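Long-range contacts in biliverdin reductase (Synechocystis sp., PDB 5B3V), which probably catalyses the NADPH-dependent reduction of biliverdin IX alpha to bilirubin: residues A[129-134]-A[285-290]; A[167-172]-A[214-219]. All coordinates share one frame; numbering follows the deposited sequence.

Contact 1: A[129-134]-A[285-290]. With NAP (NADP nicotinamide-adenine-dinucleotide phosphate), chain E.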
loop_
_atom_site.group_PDB
_atom_site.type_symbol
_atom_site.label_atom_id
_atom_site.label_comp_id
_atom_site.label_asym_id
_atom_site.label_seq_id
_atom_site.Cartn_x
_atom_site.Cartn_y
_atom_site.Cartn_z
ATOM N N HIS A 129 -7.528 9.893 -1.474
ATOM C CA HIS A 129 -6.477 9.523 -0.539
ATOM C C HIS A 129 -6.106 8.061 -0.738
ATOM O O HIS A 129 -6.987 7.199 -0.835
ATOM C CB HIS A 129 -6.922 9.757 0.906
ATOM C CG HIS A 129 -6.042 9.097 1.921
ATOM N ND1 HIS A 129 -4.772 9.547 2.213
ATOM C CD2 HIS A 129 -6.247 8.012 2.705
ATOM C CE1 HIS A 129 -4.236 8.772 3.138
ATOM N NE2 HIS A 129 -5.110 7.833 3.454
ATOM N N VAL A 130 -4.806 7.790 -0.808
ATOM C CA VAL A 130 -4.281 6.430 -0.822
ATOM C C VAL A 130 -3.693 6.135 0.549
ATOM O O VAL A 130 -2.863 6.899 1.059
ATOM C CB VAL A 130 -3.229 6.236 -1.927
ATOM C CG1 VAL A 130 -2.674 4.816 -1.880
ATOM C CG2 VAL A 130 -3.835 6.528 -3.288
ATOM N N GLU A 131 -4.135 5.037 1.150
ATOM C CA GLU A 131 -3.610 4.624 2.441
ATOM C C GLU A 131 -2.187 4.099 2.287
ATOM O O GLU A 131 -1.866 3.397 1.324
ATOM C CB GLU A 131 -4.524 3.561 3.056
ATOM C CG GLU A 131 -3.872 2.622 4.067
ATOM C CD GLU A 131 -3.127 1.475 3.409
ATOM O OE1 GLU A 131 -3.681 0.864 2.475
ATOM O OE2 GLU A 131 -1.980 1.201 3.816
ATOM N N HIS A 132 -1.327 4.441 3.257
ATOM C CA HIS A 132 0.059 3.963 3.293
ATOM C C HIS A 132 0.426 3.692 4.753
ATOM O O HIS A 132 1.069 4.509 5.415
ATOM C CB HIS A 132 1.015 4.960 2.647
ATOM C CG HIS A 132 0.961 4.964 1.152
ATOM N ND1 HIS A 132 1.765 4.153 0.378
ATOM C CD2 HIS A 132 0.198 5.675 0.289
ATOM C CE1 HIS A 132 1.500 4.367 -0.898
ATOM N NE2 HIS A 132 0.553 5.284 -0.980
ATOM N N ILE A 133 0.023 2.517 5.246
ATOM C CA ILE A 133 0.262 2.153 6.639
ATOM C C ILE A 133 1.715 1.807 6.926
ATOM O O ILE A 133 2.101 1.752 8.099
ATOM C CB ILE A 133 -0.638 0.975 7.068
ATOM C CG1 ILE A 133 -0.429 -0.237 6.155
ATOM C CG2 ILE A 133 -2.099 1.397 7.087
ATOM C CD1 ILE A 133 -1.258 -1.446 6.549
ATOM N N GLU A 134 2.531 1.565 5.897
ATOM C CA GLU A 134 3.959 1.377 6.132
ATOM C C GLU A 134 4.620 2.646 6.643
ATOM O O GLU A 134 5.684 2.569 7.268
ATOM C CB GLU A 134 4.669 0.908 4.859
ATOM C CG GLU A 134 4.944 1.992 3.825
ATOM C CD GLU A 134 3.734 2.317 2.970
ATOM O OE1 GLU A 134 2.615 1.887 3.323
ATOM O OE2 GLU A 134 3.906 2.988 1.934
ATOM N N GLY A 285 -3.238 -0.571 15.371
ATOM C CA GLY A 285 -4.177 -0.469 14.319
ATOM C C GLY A 285 -3.713 0.642 13.436
ATOM O O GLY A 285 -4.089 1.769 13.638
ATOM N N LEU A 286 -2.881 0.311 12.467
ATOM C CA LEU A 286 -2.475 1.267 11.442
ATOM C C LEU A 286 -3.646 1.631 10.539
ATOM O O LEU A 286 -3.762 2.775 10.084
ATOM C CB LEU A 286 -1.319 0.688 10.626
ATOM C CG LEU A 286 -0.213 0.030 11.454
ATOM C CD1 LEU A 286 0.513 -1.032 10.643
ATOM C CD2 LEU A 286 0.763 1.077 11.967
ATOM N N PHE A 287 -4.529 0.665 10.277
ATOM C CA PHE A 287 -5.752 0.955 9.537
ATOM C C PHE A 287 -6.643 1.918 10.310
ATOM O O PHE A 287 -7.251 2.822 9.723
ATOM C CB PHE A 287 -6.497 -0.344 9.232
ATOM C CG PHE A 287 -5.966 -1.076 8.037
ATOM C CD1 PHE A 287 -6.183 -0.584 6.762
ATOM C CD2 PHE A 287 -5.254 -2.256 8.182
ATOM C CE1 PHE A 287 -5.701 -1.245 5.655
ATOM C CE2 PHE A 287 -4.768 -2.924 7.076
ATOM C CZ PHE A 287 -4.994 -2.415 5.809
ATOM N N ARG A 288 -6.735 1.739 11.631
ATOM C CA ARG A 288 -7.508 2.666 12.451
ATOM C C ARG A 288 -6.914 4.068 12.399
ATOM O O ARG A 288 -7.651 5.056 12.303
ATOM C CB ARG A 288 -7.587 2.154 13.891
ATOM C CG ARG A 288 -7.750 3.249 14.929
ATOM C CD ARG A 288 -8.051 2.687 16.307
ATOM N NE ARG A 288 -9.484 2.491 16.518
ATOM C CZ ARG A 288 -10.056 1.306 16.709
ATOM N NH1 ARG A 288 -9.315 0.206 16.719
ATOM N NH2 ARG A 288 -11.366 1.220 16.894
ATOM N N GLN A 289 -5.581 4.172 12.438
ATOM C CA GLN A 289 -4.931 5.474 12.304
ATOM C C GLN A 289 -5.277 6.132 10.976
ATOM O O GLN A 289 -5.571 7.333 10.928
ATOM C CB GLN A 289 -3.414 5.335 12.430
ATOM C CG GLN A 289 -2.922 4.654 13.692
ATOM C CD GLN A 289 -1.460 4.953 13.969
ATOM O OE1 GLN A 289 -0.967 6.037 13.651
ATOM N NE2 GLN A 289 -0.756 3.989 14.550
ATOM N N ASP A 290 -5.207 5.371 9.963
ATOM C CA ASP A 290 -5.521 5.925 8.649
ATOM C C ASP A 290 -6.976 6.368 8.577
ATOM O O ASP A 290 -7.278 7.481 8.130
ATOM C CB ASP A 290 -5.221 4.893 7.562
ATOM C CG ASP A 290 -5.386 5.453 6.164
ATOM O OD1 ASP A 290 -4.419 6.050 5.647
ATOM O OD2 ASP A 290 -6.481 5.302 5.582
HETATM P PA NAP E . -8.057 -9.852 0.796
HETATM O O1A NAP E . -8.171 -10.070 2.253
HETATM O O2A NAP E . -7.795 -11.003 -0.089
HETATM O O5B NAP E . -9.435 -9.161 0.314
HETATM C C5B NAP E . -9.865 -8.972 -1.037
HETATM C C4B NAP E . -11.408 -8.842 -1.159
HETATM O O4B NAP E . -11.034 -9.504 -2.422
HETATM C C3B NAP E . -12.602 -9.823 -0.951
HETATM O O3B NAP E . -13.836 -9.166 -1.257
HETATM C C2B NAP E . -12.187 -10.798 -2.003
HETATM O O2B NAP E . -13.129 -11.852 -2.363
HETATM C C1B NAP E . -12.232 -9.741 -3.109
HETATM N N9A NAP E . -11.856 -10.388 -4.368
HETATM C C8A NAP E . -11.033 -11.427 -4.471
HETATM N N7A NAP E . -10.971 -11.765 -5.756
HETATM C C5A NAP E . -11.776 -10.955 -6.441
HETATM C C6A NAP E . -12.053 -10.895 -7.745
HETATM N N6A NAP E . -11.432 -11.786 -8.514
HETATM N N1A NAP E . -12.905 -9.993 -8.252
HETATM C C2A NAP E . -13.515 -9.090 -7.376
HETATM N N3A NAP E . -13.207 -9.174 -6.010
HETATM C C4A NAP E . -12.359 -10.124 -5.575
HETATM O O3 NAP E . -6.855 -8.795 0.537
HETATM P PN NAP E . -6.436 -7.453 1.336
HETATM O O1N NAP E . -5.059 -7.629 1.840
HETATM O O2N NAP E . -7.529 -7.105 2.269
HETATM O O5D NAP E . -6.397 -6.336 0.175
HETATM C C5D NAP E . -7.319 -5.321 -0.210
HETATM C C4D NAP E . -6.553 -4.334 -1.143
HETATM O O4D NAP E . -5.711 -4.286 0.091
HETATM C C3D NAP E . -5.262 -4.408 -2.005
HETATM O O3D NAP E . -5.014 -3.133 -2.600
HETATM C C2D NAP E . -4.274 -4.682 -0.935
HETATM O O2D NAP E . -2.942 -4.584 -1.448
HETATM C C1D NAP E . -4.605 -3.437 -0.184
HETATM N N1N NAP E . -3.764 -3.372 1.028
HETATM C C2N NAP E . -3.891 -4.375 1.987
HETATM C C3N NAP E . -3.112 -4.337 3.135
HETATM C C7N NAP E . -3.255 -5.326 4.095
HETATM O O7N NAP E . -3.977 -6.301 3.909
HETATM N N7N NAP E . -2.530 -5.147 5.185
HETATM C C4N NAP E . -2.224 -3.289 3.354
HETATM C C5N NAP E . -2.090 -2.290 2.398
HETATM C C6N NAP E . -2.859 -2.325 1.241
HETATM P P2B NAP E . -13.637 -13.080 -1.484
HETATM O O1X NAP E . -13.648 -14.159 -2.479
HETATM O O2X NAP E . -12.643 -13.205 -0.409
HETATM O O3X NAP E . -14.976 -12.637 -1.031
#

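Contact 2: A[167-172]-A[214-219]. With NAP (NADP nicotinamide-adenine-dinucleotide phosphate), chain E.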
loop_
_atom_site.group_PDB
_atom_site.type_symbol
_atom_site.label_atom_id
_atom_site.label_comp_id
_atom_site.label_asym_id
_atom_site.label_seq_id
_atom_site.Cartn_x
_atom_site.Cartn_y
_atom_site.Cartn_z
ATOM N N ALA A 167 1.686 -22.341 -3.009
ATOM C CA ALA A 167 1.153 -21.013 -3.285
ATOM C C ALA A 167 -0.333 -21.119 -3.601
ATOM O O ALA A 167 -0.727 -21.951 -4.425
ATOM C CB ALA A 167 1.889 -20.358 -4.448
ATOM N N PRO A 168 -1.182 -20.313 -2.971
ATOM C CA PRO A 168 -2.610 -20.378 -3.285
ATOM C C PRO A 168 -2.898 -19.736 -4.629
ATOM O O PRO A 168 -2.206 -18.814 -5.070
ATOM C CB PRO A 168 -3.256 -19.586 -2.145
ATOM C CG PRO A 168 -2.217 -18.575 -1.792
ATOM C CD PRO A 168 -0.881 -19.255 -1.991
ATOM N N GLN A 169 -3.936 -20.239 -5.289
ATOM C CA GLN A 169 -4.424 -19.599 -6.507
ATOM C C GLN A 169 -5.497 -18.571 -6.146
ATOM O O GLN A 169 -6.649 -18.619 -6.578
ATOM C CB GLN A 169 -4.916 -20.649 -7.499
ATOM C CG GLN A 169 -3.805 -21.629 -7.887
ATOM C CD GLN A 169 -3.995 -22.258 -9.256
ATOM O OE1 GLN A 169 -5.061 -22.155 -9.860
ATOM N NE2 GLN A 169 -2.946 -22.906 -9.757
ATOM N N ARG A 170 -5.072 -17.632 -5.302
ATOM C CA ARG A 170 -5.846 -16.471 -4.901
ATOM C C ARG A 170 -5.355 -15.251 -5.680
ATOM O O ARG A 170 -4.421 -15.330 -6.480
ATOM C CB ARG A 170 -5.739 -16.256 -3.388
ATOM C CG ARG A 170 -4.441 -15.603 -2.943
ATOM C CD ARG A 170 -4.277 -15.651 -1.429
ATOM N NE ARG A 170 -5.369 -14.996 -0.708
ATOM C CZ ARG A 170 -5.389 -13.706 -0.385
ATOM N NH1 ARG A 170 -4.378 -12.919 -0.721
ATOM N NH2 ARG A 170 -6.422 -13.202 0.277
ATOM N N TRP A 171 -5.981 -14.098 -5.424
ATOM C CA TRP A 171 -5.756 -12.932 -6.276
ATOM C C TRP A 171 -4.328 -12.404 -6.174
ATOM O O TRP A 171 -3.804 -11.855 -7.150
ATOM C CB TRP A 171 -6.762 -11.831 -5.936
ATOM C CG TRP A 171 -6.432 -11.021 -4.713
ATOM C CD1 TRP A 171 -6.789 -11.298 -3.424
ATOM C CD2 TRP A 171 -5.698 -9.788 -4.668
ATOM N NE1 TRP A 171 -6.315 -10.320 -2.580
ATOM C CE2 TRP A 171 -5.643 -9.382 -3.319
ATOM C CE3 TRP A 171 -5.077 -8.991 -5.636
ATOM C CZ2 TRP A 171 -4.990 -8.214 -2.914
ATOM C CZ3 TRP A 171 -4.429 -7.827 -5.231
ATOM C CH2 TRP A 171 -4.392 -7.454 -3.883
ATOM N N THR A 172 -3.678 -12.565 -5.017
ATOM C CA THR A 172 -2.325 -12.041 -4.848
ATOM C C THR A 172 -1.279 -12.819 -5.637
ATOM O O THR A 172 -0.128 -12.376 -5.705
ATOM C CB THR A 172 -1.930 -12.021 -3.368
ATOM O OG1 THR A 172 -2.214 -13.291 -2.768
ATOM C CG2 THR A 172 -2.676 -10.920 -2.629
ATOM N N PRO A 214 -1.203 -21.000 -15.909
ATOM C CA PRO A 214 -0.212 -19.921 -15.828
ATOM C C PRO A 214 -0.789 -18.520 -15.699
ATOM O O PRO A 214 -0.015 -17.563 -15.640
ATOM C CB PRO A 214 0.557 -20.084 -17.149
ATOM C CG PRO A 214 -0.457 -20.598 -18.092
ATOM C CD PRO A 214 -1.368 -21.493 -17.288
ATOM N N GLU A 215 -2.011 -18.368 -15.403
ATOM C CA GLU A 215 -2.689 -17.154 -15.125
ATOM C C GLU A 215 -2.224 -16.749 -13.753
ATOM O O GLU A 215 -2.222 -15.615 -13.401
ATOM C CB GLU A 215 -4.137 -17.536 -14.999
ATOM C CG GLU A 215 -5.179 -16.575 -15.457
ATOM C CD GLU A 215 -6.462 -17.292 -15.790
ATOM O OE1 GLU A 215 -6.600 -18.488 -15.548
ATOM O OE2 GLU A 215 -7.342 -16.633 -16.325
ATOM N N TYR A 216 -1.940 -17.804 -13.012
ATOM C CA TYR A 216 -1.389 -17.718 -11.675
ATOM C C TYR A 216 0.099 -18.032 -11.725
ATOM O O TYR A 216 0.585 -18.705 -12.638
ATOM C CB TYR A 216 -2.094 -18.688 -10.727
ATOM C CG TYR A 216 -3.523 -18.313 -10.422
ATOM C CD1 TYR A 216 -3.832 -17.478 -9.359
ATOM C CD2 TYR A 216 -4.567 -18.787 -11.210
ATOM C CE1 TYR A 216 -5.136 -17.123 -9.086
ATOM C CE2 TYR A 216 -5.874 -18.439 -10.945
ATOM C CZ TYR A 216 -6.154 -17.606 -9.880
ATOM O OH TYR A 216 -7.452 -17.246 -9.599
ATOM N N PHE A 217 0.821 -17.540 -10.726
ATOM C CA PHE A 217 2.222 -17.896 -10.540
ATOM C C PHE A 217 2.410 -18.463 -9.143
ATOM O O PHE A 217 1.776 -18.005 -8.188
ATOM C CB PHE A 217 3.168 -16.698 -10.771
ATOM C CG PHE A 217 2.830 -15.476 -9.953
ATOM C CD1 PHE A 217 3.270 -15.344 -8.646
ATOM C CD2 PHE A 217 2.094 -14.442 -10.512
ATOM C CE1 PHE A 217 2.960 -14.218 -7.907
ATOM C CE2 PHE A 217 1.782 -13.311 -9.779
ATOM C CZ PHE A 217 2.215 -13.201 -8.476
ATOM N N ARG A 218 3.281 -19.462 -9.025
ATOM C CA ARG A 218 3.558 -20.018 -7.710
ATOM C C ARG A 218 4.609 -19.220 -6.953
ATOM O O ARG A 218 4.688 -19.335 -5.724
ATOM C CB ARG A 218 3.992 -21.484 -7.830
ATOM C CG ARG A 218 5.138 -21.731 -8.797
ATOM C CD ARG A 218 5.200 -23.195 -9.215
ATOM N NE ARG A 218 6.503 -23.568 -9.757
ATOM C CZ ARG A 218 7.494 -24.079 -9.036
ATOM N NH1 ARG A 218 7.335 -24.280 -7.733
ATOM N NH2 ARG A 218 8.646 -24.390 -9.613
ATOM N N ALA A 219 5.397 -18.403 -7.650
ATOM C CA ALA A 219 6.406 -17.571 -7.007
ATOM C C ALA A 219 6.828 -16.454 -7.949
ATOM O O ALA A 219 6.648 -16.537 -9.168
ATOM C CB ALA A 219 7.626 -18.395 -6.576
HETATM P PA NAP E . -8.057 -9.852 0.796
HETATM O O1A NAP E . -8.171 -10.070 2.253
HETATM O O2A NAP E . -7.795 -11.003 -0.089
HETATM O O5B NAP E . -9.435 -9.161 0.314
HETATM C C5B NAP E . -9.865 -8.972 -1.037
HETATM C C4B NAP E . -11.408 -8.842 -1.159
HETATM O O4B NAP E . -11.034 -9.504 -2.422
HETATM C C3B NAP E . -12.602 -9.823 -0.951
HETATM O O3B NAP E . -13.836 -9.166 -1.257
HETATM C C2B NAP E . -12.187 -10.798 -2.003
HETATM O O2B NAP E . -13.129 -11.852 -2.363
HETATM C C1B NAP E . -12.232 -9.741 -3.109
HETATM N N9A NAP E . -11.856 -10.388 -4.368
HETATM C C8A NAP E . -11.033 -11.427 -4.471
HETATM N N7A NAP E . -10.971 -11.765 -5.756
HETATM C C5A NAP E . -11.776 -10.955 -6.441
HETATM C C6A NAP E . -12.053 -10.895 -7.745
HETATM N N6A NAP E . -11.432 -11.786 -8.514
HETATM N N1A NAP E . -12.905 -9.993 -8.252
HETATM C C2A NAP E . -13.515 -9.090 -7.376
HETATM N N3A NAP E . -13.207 -9.174 -6.010
HETATM C C4A NAP E . -12.359 -10.124 -5.575
HETATM O O3 NAP E . -6.855 -8.795 0.537
HETATM P PN NAP E . -6.436 -7.453 1.336
HETATM O O1N NAP E . -5.059 -7.629 1.840
HETATM O O2N NAP E . -7.529 -7.105 2.269
HETATM O O5D NAP E . -6.397 -6.336 0.175
HETATM C C5D NAP E . -7.319 -5.321 -0.210
HETATM C C4D NAP E . -6.553 -4.334 -1.143
HETATM O O4D NAP E . -5.711 -4.286 0.091
HETATM C C3D NAP E . -5.262 -4.408 -2.005
HETATM O O3D NAP E . -5.014 -3.133 -2.600
HETATM C C2D NAP E . -4.274 -4.682 -0.935
HETATM O O2D NAP E . -2.942 -4.584 -1.448
HETATM C C1D NAP E . -4.605 -3.437 -0.184
HETATM N N1N NAP E . -3.764 -3.372 1.028
HETATM C C2N NAP E . -3.891 -4.375 1.987
HETATM C C3N NAP E . -3.112 -4.337 3.135
HETATM C C7N NAP E . -3.255 -5.326 4.095
HETATM O O7N NAP E . -3.977 -6.301 3.909
HETATM N N7N NAP E . -2.530 -5.147 5.185
HETATM C C4N NAP E . -2.224 -3.289 3.354
HETATM C C5N NAP E . -2.090 -2.290 2.398
HETATM C C6N NAP E . -2.859 -2.325 1.241
HETATM P P2B NAP E . -13.637 -13.080 -1.484
HETATM O O1X NAP E . -13.648 -14.159 -2.479
HETATM O O2X NAP E . -12.643 -13.205 -0.409
HETATM O O3X NAP E . -14.976 -12.637 -1.031
HETATM O O HOH W 1 -0.587 -19.757 -7.340
#

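Contact 1: A[129-134]-A[285-290]
Ile-133 is the residue of 129-134 most deeply engaged with 285-290; its CB and CG2 do one job, its CG1-CD1 arm another. Ile-133 CB meets Leu-286 CB at 3.6 Å, and CG2 lies against the same methylene, the two side chains crossing at about a right angle. The other arm, with CG1 between the backbone N and carbonyl carbon (chi1 57°) and extended beyond, carries CD1 to 3.8 Å from Phe-287 CE2, an off-centre CH-pi contact, and also to 3.8 Å from C4N of the NADP nicotinamide. A branched aliphatic residue suits a place where leucine, phenylalanine and cofactor converge. Phe-287 turns its edge to the carboxamide, with Phe-287 CE2 3.7 Å from NADP N7N.

Strand 128-131 is the outermost strand of the parallel Rossmann sheet, pairing with 100-104, and the first turn of helix 286-300 lies over one face of the sheet here, running nearly antiparallel to 129-131. The polar join is there: His-129 NE2 donates to Asp-290 OD1 at 2.9 Å, nearly straight (166°), in the ring plane and on the syn side of the carboxylate. Tyr-305 OH also bonds OD1, while Arg-28 forms a salt bridge with OD2, so the short acidic side chain is gripped at both oxygens.

Between these two patches Glu-131 lays its CB against Asp-290, 3.6 Å from OD1, then bends at chi2 (-82°). Its OE1 reaches 3.5 Å from NADP C6N, while OE2 accepts Ile-133 N at 2.8 Å through its anti lone pair, which tethers the carboxylate beside the nicotinamide. The packing stops at the far side of the helix, where Arg-288 is turned to solvent, a natural place for a long charged chain.

Contact 2: A[167-172]-A[214-219]
Loop 167-172 contributes Arg-170 and Trp-171 to the NADP pyrophosphate site and rests on Tyr-216, just before strand 217-228. Gln-169 lies over one face of the Tyr-216 ring: its CB sits 3.8 Å from the ring centroid, only 9° off the normal, a CH-pi contact. The chain extends beyond CG and carries the amide along the ring, stacked on it with planes 17° apart and Gln-169 OE1 3.7 Å from Tyr-216 CD2. A glutamine suits this exposed spot, offering methylenes and a flat amide to the aromatic surface. At the ring edge, Tyr-216 CE1 lies 3.2 Å from Arg-170 O.

An inverse gamma turn pivots on Gln-169, closed by a weak bond from Arg-170 N to Pro-168 O. A water donates to Pro-168 O and to Phe-217 O, bridging loop and strand through their backbones. Replacing Tyr-216 by alanine would probably leave the Gln-169 amide without the ring beneath it and open a gap beside the turn.

From the turn the chain leads into the site. Arg-170 NH2 makes a weak bond to NADP O2A, on the adenosine-side phosphate, and Arg-170 NH1 donates to Thr-172 OG1 at 3.0 Å, close to the guanidinium plane, steadying the group. Trp-171 turns its ring edge to NADP O2A, Trp-171 NE1 donating to it at 3.0 Å.

At the other end, Ala-167 CB touches Arg-218 O at 3.2 Å. Arg-218 and Ala-219 form a classic beta bulge opposite Trp-209, and the long Arg-218 chain leads away from the loop to a salt bridge with Glu-242.

Contacts 1 and 2 lie at different parts of one cofactor: the first at the nicotinamide, the second at the pyrophosphate. Their centres are 26 Å apart and their nearest atoms about 10 Å, so they do not touch; NADP spans the distance between them. Contact 1 is buried, about 9 Å from the centre of the chain, and joins the Rossmann sheet to a helix of the C-terminal half; contact 2, its centre about 20 Å from that of the chain, stays within the C-terminal half. Bound biliverdin touches both, at Ile-133, Glu-134 and Leu-286 and at Thr-172, consistent with a substrate cleft between the two.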